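Local coordinates for citryl-spermidine/3,4-dihydroxybenzoyl-citryl-spermidine:spermidine ligase (Bacillus anthracis, PDB 3TO3), which catalyses the ATP-dependent condensation of spermidine with citryl-spermidine intermediates in the biosynthesis of the siderophore petrobactin, at residues P399-W404 with E411-L416; E519-L524 with S534-V539. All blocks are in the same frame, centred on the assembly; numbering follows the deposited sequence. Where two conformers were deposited one is given.

Interaction 1 of 2, residues P399-W404 with E411-L416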
ATOM      1  N   PRO B 399      14.382  -1.250  35.241  1.00 44.94           N
ATOM      2  CA  PRO B 399      13.100  -1.949  35.137  1.00 42.35           C
ATOM      3  C   PRO B 399      12.016  -1.121  35.808  1.00 47.22           C
ATOM      4  O   PRO B 399      12.266  -0.547  36.870  1.00 59.95           O
ATOM      5  CB  PRO B 399      13.351  -3.233  35.932  1.00 35.30           C
ATOM      6  CG  PRO B 399      14.842  -3.445  35.809  1.00 42.09           C
ATOM      7  CD  PRO B 399      15.372  -2.051  35.972  1.00 41.65           C
ATOM      8  N   ILE B 400      10.838  -1.040  35.213  1.00 39.74           N
ATOM      9  CA  ILE B 400       9.790  -0.262  35.841  1.00 46.25           C
ATOM     10  C   ILE B 400       9.277  -0.913  37.145  1.00 49.09           C
ATOM     11  O   ILE B 400       8.690  -0.228  37.967  1.00 46.11           O
ATOM     12  CB  ILE B 400       8.613   0.042  34.889  1.00 54.36           C
ATOM     13  CG1 ILE B 400       7.790  -1.207  34.663  1.00 55.92           C
ATOM     14  CG2 ILE B 400       9.079   0.668  33.572  1.00 47.34           C
ATOM     15  CD1 ILE B 400       6.338  -0.935  34.851  1.00 66.04           C
ATOM     16  N   ILE B 401       9.543  -2.204  37.358  1.00 40.17           N
ATOM     17  CA  ILE B 401       9.118  -2.844  38.598  1.00 40.73           C
ATOM     18  C   ILE B 401      10.117  -2.608  39.723  1.00 50.02           C
ATOM     19  O   ILE B 401       9.958  -3.148  40.828  1.00 60.05           O
ATOM     20  CB  ILE B 401       8.799  -4.380  38.472  1.00 42.53           C
ATOM     21  CG1 ILE B 401      10.017  -5.173  38.002  1.00 44.21           C
ATOM     22  CG2 ILE B 401       7.595  -4.630  37.552  1.00 47.85           C
ATOM     23  CD1 ILE B 401       9.781  -6.669  37.947  1.00 33.78           C
ATOM     24  N   ASP B 402      11.149  -1.811  39.445  1.00 45.16           N
ATOM     25  CA  ASP B 402      12.259  -1.663  40.382  1.00 38.86           C
ATOM     26  C   ASP B 402      11.814  -1.321  41.810  1.00 46.47           C
ATOM     27  O   ASP B 402      12.136  -2.058  42.748  1.00 51.26           O
ATOM     28  CB  ASP B 402      13.295  -0.676  39.853  1.00 42.05           C
ATOM     29  CG  ASP B 402      14.502  -0.522  40.786  1.00 52.94           C
ATOM     30  OD1 ASP B 402      15.402  -1.396  40.746  1.00 50.49           O
ATOM     31  OD2 ASP B 402      14.560   0.481  41.547  1.00 58.43           O
ATOM     32  N   ALA B 403      11.051  -0.243  41.986  1.00 49.22           N
ATOM     33  CA  ALA B 403      10.589   0.118  43.326  1.00 46.22           C
ATOM     34  C   ALA B 403       9.881  -1.058  43.995  1.00 50.58           C
ATOM     35  O   ALA B 403      10.145  -1.354  45.141  1.00 58.44           O
ATOM     36  CB  ALA B 403       9.693   1.347  43.310  1.00 39.31           C
ATOM     37  N   TRP B 404       8.999  -1.747  43.285  1.00 45.47           N
ATOM     38  CA  TRP B 404       8.316  -2.881  43.895  1.00 48.30           C
ATOM     39  C   TRP B 404       9.290  -3.945  44.389  1.00 47.97           C
ATOM     40  O   TRP B 404       9.109  -4.509  45.467  1.00 47.15           O
ATOM     41  CB  TRP B 404       7.310  -3.526  42.924  1.00 41.12           C
ATOM     42  CG  TRP B 404       6.223  -2.605  42.514  1.00 46.43           C
ATOM     43  CD1 TRP B 404       5.882  -1.407  43.099  1.00 39.14           C
ATOM     44  CD2 TRP B 404       5.336  -2.780  41.405  1.00 44.08           C
ATOM     45  NE1 TRP B 404       4.825  -0.845  42.421  1.00 46.63           N
ATOM     46  CE2 TRP B 404       4.475  -1.664  41.380  1.00 45.40           C
ATOM     47  CE3 TRP B 404       5.180  -3.783  40.437  1.00 45.39           C
ATOM     48  CZ2 TRP B 404       3.470  -1.523  40.428  1.00 52.04           C
ATOM     49  CZ3 TRP B 404       4.192  -3.644  39.492  1.00 41.38           C
ATOM     50  CH2 TRP B 404       3.342  -2.520  39.492  1.00 48.16           C
ATOM     51  N   GLU B 411      12.364 -12.471  45.528  1.00 45.73           N
ATOM     52  CA  GLU B 411      11.810 -13.805  45.623  1.00 48.63           C
ATOM     53  C   GLU B 411      10.352 -13.728  46.078  1.00 48.77           C
ATOM     54  O   GLU B 411       9.503 -14.395  45.508  1.00 46.78           O
ATOM     55  CB  GLU B 411      12.616 -14.711  46.551  1.00 49.52           C
ATOM     56  CG  GLU B 411      12.074 -16.145  46.583  1.00 50.04           C
ATOM     57  CD  GLU B 411      12.793 -17.068  47.567  1.00 65.34           C
ATOM     58  OE1 GLU B 411      12.196 -18.100  47.932  1.00 76.33           O
ATOM     59  OE2 GLU B 411      13.943 -16.783  47.975  1.00 68.29           O
ATOM     60  N   ASN B 412      10.050 -12.907  47.079  1.00 38.31           N
ATOM     61  CA  ASN B 412       8.657 -12.812  47.522  1.00 44.74           C
ATOM     62  C   ASN B 412       7.729 -12.284  46.455  1.00 46.13           C
ATOM     63  O   ASN B 412       6.591 -12.731  46.346  1.00 48.11           O
ATOM     64  CB  ASN B 412       8.492 -11.944  48.772  1.00 39.89           C
ATOM     65  CG  ASN B 412       9.236 -12.490  49.941  1.00 51.31           C
ATOM     66  OD1 ASN B 412       9.511 -13.692  50.000  1.00 52.75           O
ATOM     67  ND2 ASN B 412       9.596 -11.612  50.883  1.00 52.90           N
ATOM     68  N   TRP B 413       8.203 -11.302  45.697  1.00 43.93           N
ATOM     69  CA  TRP B 413       7.368 -10.686  44.684  1.00 47.37           C
ATOM     70  C   TRP B 413       7.119 -11.696  43.562  1.00 45.87           C
ATOM     71  O   TRP B 413       6.004 -11.855  43.099  1.00 51.49           O
ATOM     72  CB  TRP B 413       8.022  -9.413  44.139  1.00 45.35           C
ATOM     73  CG  TRP B 413       7.130  -8.618  43.230  1.00 41.65           C
ATOM     74  CD1 TRP B 413       6.232  -7.652  43.599  1.00 38.53           C
ATOM     75  CD2 TRP B 413       7.030  -8.735  41.811  1.00 34.96           C
ATOM     76  NE1 TRP B 413       5.590  -7.153  42.500  1.00 36.03           N
ATOM     77  CE2 TRP B 413       6.062  -7.796  41.384  1.00 39.96           C
ATOM     78  CE3 TRP B 413       7.678  -9.535  40.853  1.00 42.31           C
ATOM     79  CZ2 TRP B 413       5.710  -7.642  40.035  1.00 33.76           C
ATOM     80  CZ3 TRP B 413       7.341  -9.391  39.534  1.00 38.98           C
ATOM     81  CH2 TRP B 413       6.364  -8.442  39.130  1.00 48.29           C
ATOM     82  N   LEU B 414       8.163 -12.395  43.149  1.00 41.08           N
ATOM     83  CA  LEU B 414       8.042 -13.374  42.070  1.00 38.19           C
ATOM     84  C   LEU B 414       7.130 -14.547  42.467  1.00 42.83           C
ATOM     85  O   LEU B 414       6.315 -14.995  41.675  1.00 42.85           O
ATOM     86  CB  LEU B 414       9.426 -13.863  41.641  1.00 41.12           C
ATOM     87  CG  LEU B 414       9.521 -14.922  40.554  1.00 45.71           C
ATOM     88  CD1 LEU B 414       8.885 -14.452  39.229  1.00 38.55           C
ATOM     89  CD2 LEU B 414      10.970 -15.319  40.368  1.00 38.87           C
ATOM     90  N   ARG B 415       7.236 -15.029  43.700  1.00 37.06           N
ATOM     91  CA  ARG B 415       6.305 -16.053  44.154  1.00 49.22           C
ATOM     92  C   ARG B 415       4.846 -15.579  44.147  1.00 51.31           C
ATOM     93  O   ARG B 415       3.973 -16.273  43.628  1.00 46.20           O
ATOM     94  CB  ARG B 415       6.662 -16.532  45.542  1.00 50.87           C
ATOM     95  CG  ARG B 415       7.985 -17.224  45.593  1.00 51.76           C
ATOM     96  CD  ARG B 415       8.165 -17.877  46.954  1.00 49.88           C
ATOM     97  NE  ARG B 415       9.392 -18.656  46.969  1.00 55.73           N
ATOM     98  CZ  ARG B 415       9.467 -19.917  46.559  1.00 58.16           C
ATOM     99  NH1 ARG B 415       8.380 -20.531  46.111  1.00 54.17           N
ATOM    100  NH2 ARG B 415      10.622 -20.565  46.603  1.00 57.80           N
ATOM    101  N   LEU B 416       4.573 -14.413  44.730  1.00 45.56           N
ATOM    102  CA  LEU B 416       3.207 -13.888  44.641  1.00 47.46           C
ATOM    103  C   LEU B 416       2.740 -13.765  43.210  1.00 48.71           C
ATOM    104  O   LEU B 416       1.579 -14.032  42.937  1.00 52.98           O
ATOM    105  CB  LEU B 416       3.068 -12.541  45.311  1.00 46.53           C
ATOM    106  CG  LEU B 416       3.049 -12.710  46.811  1.00 61.19           C
ATOM    107  CD1 LEU B 416       3.677 -11.479  47.505  1.00 60.67           C
ATOM    108  CD2 LEU B 416       1.606 -13.002  47.244  1.00 58.38           C
TER
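Trp404 and Trp413 mark the closest approach of the two backbones, CA to CA 7.9 Å, where a type I turn from Pro399 to Asp402 runs into helix 402-408 and faces the start of helix 410-432. The turn is closed by Asp402 N bonding to Pro399 O at 3.1 Å. Trp413 carries the second segment's whole share of the contact. Its CG stands anti to the backbone N (chi1 -172°), carrying the indole out from the helix toward Ile401 and Trp404, which meet it from the same side, Trp404 near the NE1 end. The two indoles do not stack: CZ2 of Trp413 lies 3.9 Å from CE3 of Trp404, at the edge of the Trp404 ring and near its plane. The Trp413 NE1 end also comes within 4.0 Å of Trp404 CB, but its polar bond goes to the carbonyl oxygen of Gly450. Farther along, the CD1 methyl of Ile401 reaches CZ3 of Trp413 at 4.0 Å, the two side chains crossing at about a right angle. The contact spans the tight junction where, in this IucA/IucC-family synthetase, short helix 402-408 leads almost directly into helix 410-432, and side chains near their beginnings meet. Pro452 and Leu390 also pack on Trp413, while Trp404 meets the ring of His447. Arg415 grips Glu411 side-on within helix 410-432, NE and NH2 both bonding to OE1. The NE bond, 3.0 Å to Glu411 OE1, uses the anti lone pair, and the same guanidinium forms salt bridges to Glu541 and Glu542 of helix 532-547.

Interaction 2 of 2, residues E519-L524 with S534-V539. With EDO (1,2-ethanediol), chain H.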
ATOM      1  N   GLU B 519      10.614 -13.489  29.541  1.00 39.55           N
ATOM      2  CA  GLU B 519      11.249 -12.180  29.374  1.00 38.68           C
ATOM      3  C   GLU B 519      11.551 -11.560  30.734  1.00 39.89           C
ATOM      4  O   GLU B 519      12.574 -10.906  30.907  1.00 44.68           O
ATOM      5  CB  GLU B 519      10.352 -11.233  28.583  1.00 36.51           C
ATOM      6  CG  GLU B 519      10.120 -11.670  27.138  1.00 45.11           C
ATOM      7  CD  GLU B 519      11.345 -11.496  26.219  1.00 55.04           C
ATOM      8  OE1 GLU B 519      11.335 -12.140  25.136  1.00 52.47           O
ATOM      9  OE2 GLU B 519      12.295 -10.725  26.557  1.00 47.98           O
ATOM     10  N   LEU B 520      10.661 -11.762  31.698  1.00 40.28           N
ATOM     11  CA  LEU B 520      10.921 -11.307  33.076  1.00 44.43           C
ATOM     12  C   LEU B 520      12.187 -11.970  33.673  1.00 45.63           C
ATOM     13  O   LEU B 520      13.002 -11.300  34.285  1.00 47.08           O
ATOM     14  CB  LEU B 520       9.703 -11.556  33.979  1.00 40.30           C
ATOM     15  CG  LEU B 520       9.750 -11.066  35.427  1.00 44.15           C
ATOM     16  CD1 LEU B 520       9.932  -9.509  35.514  1.00 31.81           C
ATOM     17  CD2 LEU B 520       8.501 -11.528  36.166  1.00 38.96           C
ATOM     18  N   ALA B 521      12.341 -13.280  33.487  1.00 40.38           N
ATOM     19  CA  ALA B 521      13.525 -13.990  33.952  1.00 38.26           C
ATOM     20  C   ALA B 521      14.805 -13.365  33.377  1.00 41.57           C
ATOM     21  O   ALA B 521      15.813 -13.233  34.064  1.00 48.09           O
ATOM     22  CB  ALA B 521      13.441 -15.473  33.585  1.00 30.61           C
ATOM     23  N   PHE B 522      14.757 -12.956  32.122  1.00 35.64           N
ATOM     24  CA  PHE B 522      15.886 -12.226  31.541  1.00 42.41           C
ATOM     25  C   PHE B 522      16.211 -10.901  32.251  1.00 42.28           C
ATOM     26  O   PHE B 522      17.374 -10.559  32.447  1.00 40.78           O
ATOM     27  CB  PHE B 522      15.626 -11.935  30.059  1.00 45.93           C
ATOM     28  CG  PHE B 522      15.645 -13.153  29.190  1.00 51.51           C
ATOM     29  CD1 PHE B 522      16.507 -14.192  29.455  1.00 54.61           C
ATOM     30  CD2 PHE B 522      14.791 -13.254  28.107  1.00 55.09           C
ATOM     31  CE1 PHE B 522      16.517 -15.304  28.646  1.00 62.13           C
ATOM     32  CE2 PHE B 522      14.787 -14.360  27.316  1.00 54.24           C
ATOM     33  CZ  PHE B 522      15.651 -15.387  27.583  1.00 59.04           C
ATOM     34  N   VAL B 523      15.172 -10.144  32.592  1.00 46.22           N
ATOM     35  CA  VAL B 523      15.330  -8.867  33.250  1.00 43.57           C
ATOM     36  C   VAL B 523      15.898  -9.071  34.651  1.00 41.92           C
ATOM     37  O   VAL B 523      16.832  -8.398  35.055  1.00 40.80           O
ATOM     38  CB  VAL B 523      14.008  -8.094  33.303  1.00 43.67           C
ATOM     39  CG1 VAL B 523      14.122  -6.947  34.269  1.00 40.69           C
ATOM     40  CG2 VAL B 523      13.656  -7.565  31.927  1.00 41.65           C
ATOM     41  N   LEU B 524      15.382 -10.062  35.358  1.00 44.97           N
ATOM     42  CA  LEU B 524      15.851 -10.315  36.699  1.00 41.59           C
ATOM     43  C   LEU B 524      17.328 -10.720  36.681  1.00 42.40           C
ATOM     44  O   LEU B 524      18.113 -10.194  37.473  1.00 42.24           O
ATOM     45  CB  LEU B 524      14.965 -11.346  37.410  1.00 37.22           C
ATOM     46  CG  LEU B 524      13.521 -10.894  37.662  1.00 42.16           C
ATOM     47  CD1 LEU B 524      12.790 -11.956  38.454  1.00 37.10           C
ATOM     48  CD2 LEU B 524      13.414  -9.510  38.375  1.00 38.32           C
ATOM     49  N   SER B 534      17.374 -20.230  39.352  1.00 49.02           N
ATOM     50  CA  SER B 534      16.532 -19.918  40.525  1.00 48.21           C
ATOM     51  C   SER B 534      15.119 -19.501  40.108  1.00 46.44           C
ATOM     52  O   SER B 534      14.135 -19.920  40.714  1.00 52.71           O
ATOM     53  CB  SER B 534      17.133 -18.804  41.393  1.00 43.05           C
ATOM     54  OG  SER B 534      18.437 -19.144  41.788  1.00 57.85           O
ATOM     55  N   PHE B 535      15.025 -18.652  39.091  1.00 43.83           N
ATOM     56  CA  PHE B 535      13.723 -18.236  38.566  1.00 44.88           C
ATOM     57  C   PHE B 535      12.887 -19.486  38.245  1.00 45.57           C
ATOM     58  O   PHE B 535      11.772 -19.632  38.746  1.00 39.17           O
ATOM     59  CB  PHE B 535      13.913 -17.359  37.321  1.00 41.50           C
ATOM     60  CG  PHE B 535      12.640 -16.847  36.725  1.00 36.56           C
ATOM     61  CD1 PHE B 535      12.244 -15.523  36.927  1.00 36.27           C
ATOM     62  CD2 PHE B 535      11.857 -17.666  35.924  1.00 33.35           C
ATOM     63  CE1 PHE B 535      11.060 -15.030  36.365  1.00 40.26           C
ATOM     64  CE2 PHE B 535      10.669 -17.194  35.353  1.00 32.81           C
ATOM     65  CZ  PHE B 535      10.272 -15.872  35.563  1.00 41.10           C
ATOM     66  N   TRP B 536      13.436 -20.400  37.445  1.00 33.81           N
ATOM     67  CA  TRP B 536      12.656 -21.561  37.023  1.00 43.09           C
ATOM     68  C   TRP B 536      12.400 -22.551  38.161  1.00 46.60           C
ATOM     69  O   TRP B 536      11.370 -23.235  38.182  1.00 47.59           O
ATOM     70  CB  TRP B 536      13.230 -22.221  35.745  1.00 38.21           C
ATOM     71  CG  TRP B 536      13.127 -21.247  34.589  1.00 37.51           C
ATOM     72  CD1 TRP B 536      14.149 -20.544  33.999  1.00 40.76           C
ATOM     73  CD2 TRP B 536      11.920 -20.807  33.950  1.00 35.67           C
ATOM     74  NE1 TRP B 536      13.642 -19.712  33.018  1.00 41.23           N
ATOM     75  CE2 TRP B 536      12.282 -19.863  32.970  1.00 36.25           C
ATOM     76  CE3 TRP B 536      10.568 -21.135  34.100  1.00 44.60           C
ATOM     77  CZ2 TRP B 536      11.340 -19.250  32.149  1.00 41.27           C
ATOM     78  CZ3 TRP B 536       9.635 -20.518  33.288  1.00 37.47           C
ATOM     79  CH2 TRP B 536      10.024 -19.598  32.316  1.00 39.53           C
HETATM   80  N   MSE B 537      13.313 -22.612  39.121  0.58 42.36           N
HETATM   81  CA  MSE B 537      13.083 -23.465  40.269  0.58 42.51           C
HETATM   82  C   MSE B 537      11.956 -22.937  41.158  0.58 41.72           C
HETATM   83  O   MSE B 537      11.365 -23.689  41.915  0.58 45.10           O
HETATM   84  CB  MSE B 537      14.369 -23.673  41.077  0.58 43.10           C
HETATM   85  CG  MSE B 537      15.380 -24.605  40.395  0.58 48.92           C
HETATM   86 SE   MSE B 537      16.845 -25.162  41.575  0.58154.81          SE
HETATM   87  CE  MSE B 537      17.865 -23.511  41.663  0.58 43.53           C
ATOM     88  N   ILE B 538      11.665 -21.646  41.076  1.00 43.43           N
ATOM     89  CA  ILE B 538      10.540 -21.099  41.811  1.00 48.97           C
ATOM     90  C   ILE B 538       9.254 -21.398  41.093  1.00 53.78           C
ATOM     91  O   ILE B 538       8.235 -21.695  41.715  1.00 53.38           O
ATOM     92  CB  ILE B 538      10.673 -19.592  42.034  1.00 45.10           C
ATOM     93  CG1 ILE B 538      11.654 -19.343  43.190  1.00 46.87           C
ATOM     94  CG2 ILE B 538       9.307 -18.996  42.332  1.00 42.70           C
ATOM     95  CD1 ILE B 538      12.048 -17.915  43.361  1.00 49.03           C
ATOM     96  N   VAL B 539       9.313 -21.314  39.768  1.00 54.61           N
ATOM     97  CA  VAL B 539       8.161 -21.616  38.946  1.00 47.59           C
ATOM     98  C   VAL B 539       7.735 -23.071  39.151  1.00 47.25           C
ATOM     99  O   VAL B 539       6.557 -23.346  39.410  1.00 50.20           O
ATOM    100  CB  VAL B 539       8.408 -21.289  37.467  1.00 44.11           C
ATOM    101  CG1 VAL B 539       7.235 -21.775  36.615  1.00 38.52           C
ATOM    102  CG2 VAL B 539       8.578 -19.783  37.303  1.00 37.27           C
TER
HETATM  103  C1  EDO H 620      20.885 -16.773  43.032  1.00 84.02           C
HETATM  104  O1  EDO H 620      20.927 -17.044  41.643  1.00 88.08           O
HETATM  105  C2  EDO H 620      19.716 -15.837  43.265  1.00 84.12           C
HETATM  106  O2  EDO H 620      20.093 -14.977  44.346  1.00 93.53           O
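Ala521 meets Phe535 at the nearest point of two steeply crossed helices, their CA atoms 6.3 Å apart, with the local axes 10.6 Å apart and 137° between their directions. The chief interaction is a CH-pi contact: Ala521 CB sits 3.4 Å from the centroid of the Phe535 ring and only 6° off its normal, so the methyl rests almost squarely on the face. The ring lies flat against the backbone as well, its CE1 being 3.6 Å from Ala521 N. With CG of Phe535 anti to the backbone N (chi1 -178°), the phenyl reaches across and fills the space between the axes, the small alanine leaving room for its face. Further apolar contacts come from the first helix. Leu524 CD1 approaches the ring's edge, in plane, at 3.9 Å from Phe535 CD1, and the branch point of Leu520 lies more loosely against Phe535 CE1. Within the second helix, Phe535 CD2 lies 3.6 Å above the Trp536 ring plane, over its centre. Polar bonds lie at the margins: Trp536 NE1 bonds to Thr77 OG1, Glu519 forms a salt bridge with Arg80, and Ser534 OG makes a weak hydrogen bond, 3.3 Å, to O1 of an ethanediol probably taken from the crystallisation liquor. Helices 502-528 and 532-547 form an alpha-hairpin in the part of the chain assigned to the FhuF-like family. Helix 410-432 packs against it, setting Leu417 on Leu520, while helix 591-600 covers Trp536 through Pro591 and Leu592.

In the fold
Interactions 1 and 2 follow one another along the chain, yet their centres lie only 11 Å apart and they share one apolar interior. Leu414 CD1 of 411-416 reaches Phe535 CE1 of 534-539 at 3.6 Å, and Ile401 CD1 of 399-404 meets Leu520 CD1 of 519-524 at 3.7 Å, so both segments of interaction 1 touch interaction 2, each through a different segment. Both contacts lie near the nucleotide pocket, on the Tyr391 side: the side chain of ATP-binding Tyr391 is about 4 Å from that of Leu520 and about 7 Å from that of Ile401. The ATP itself is about 10 Å from the Leu520 side chain and about 13 Å from that of Ile401, consistent with Leu520 backing Tyr391.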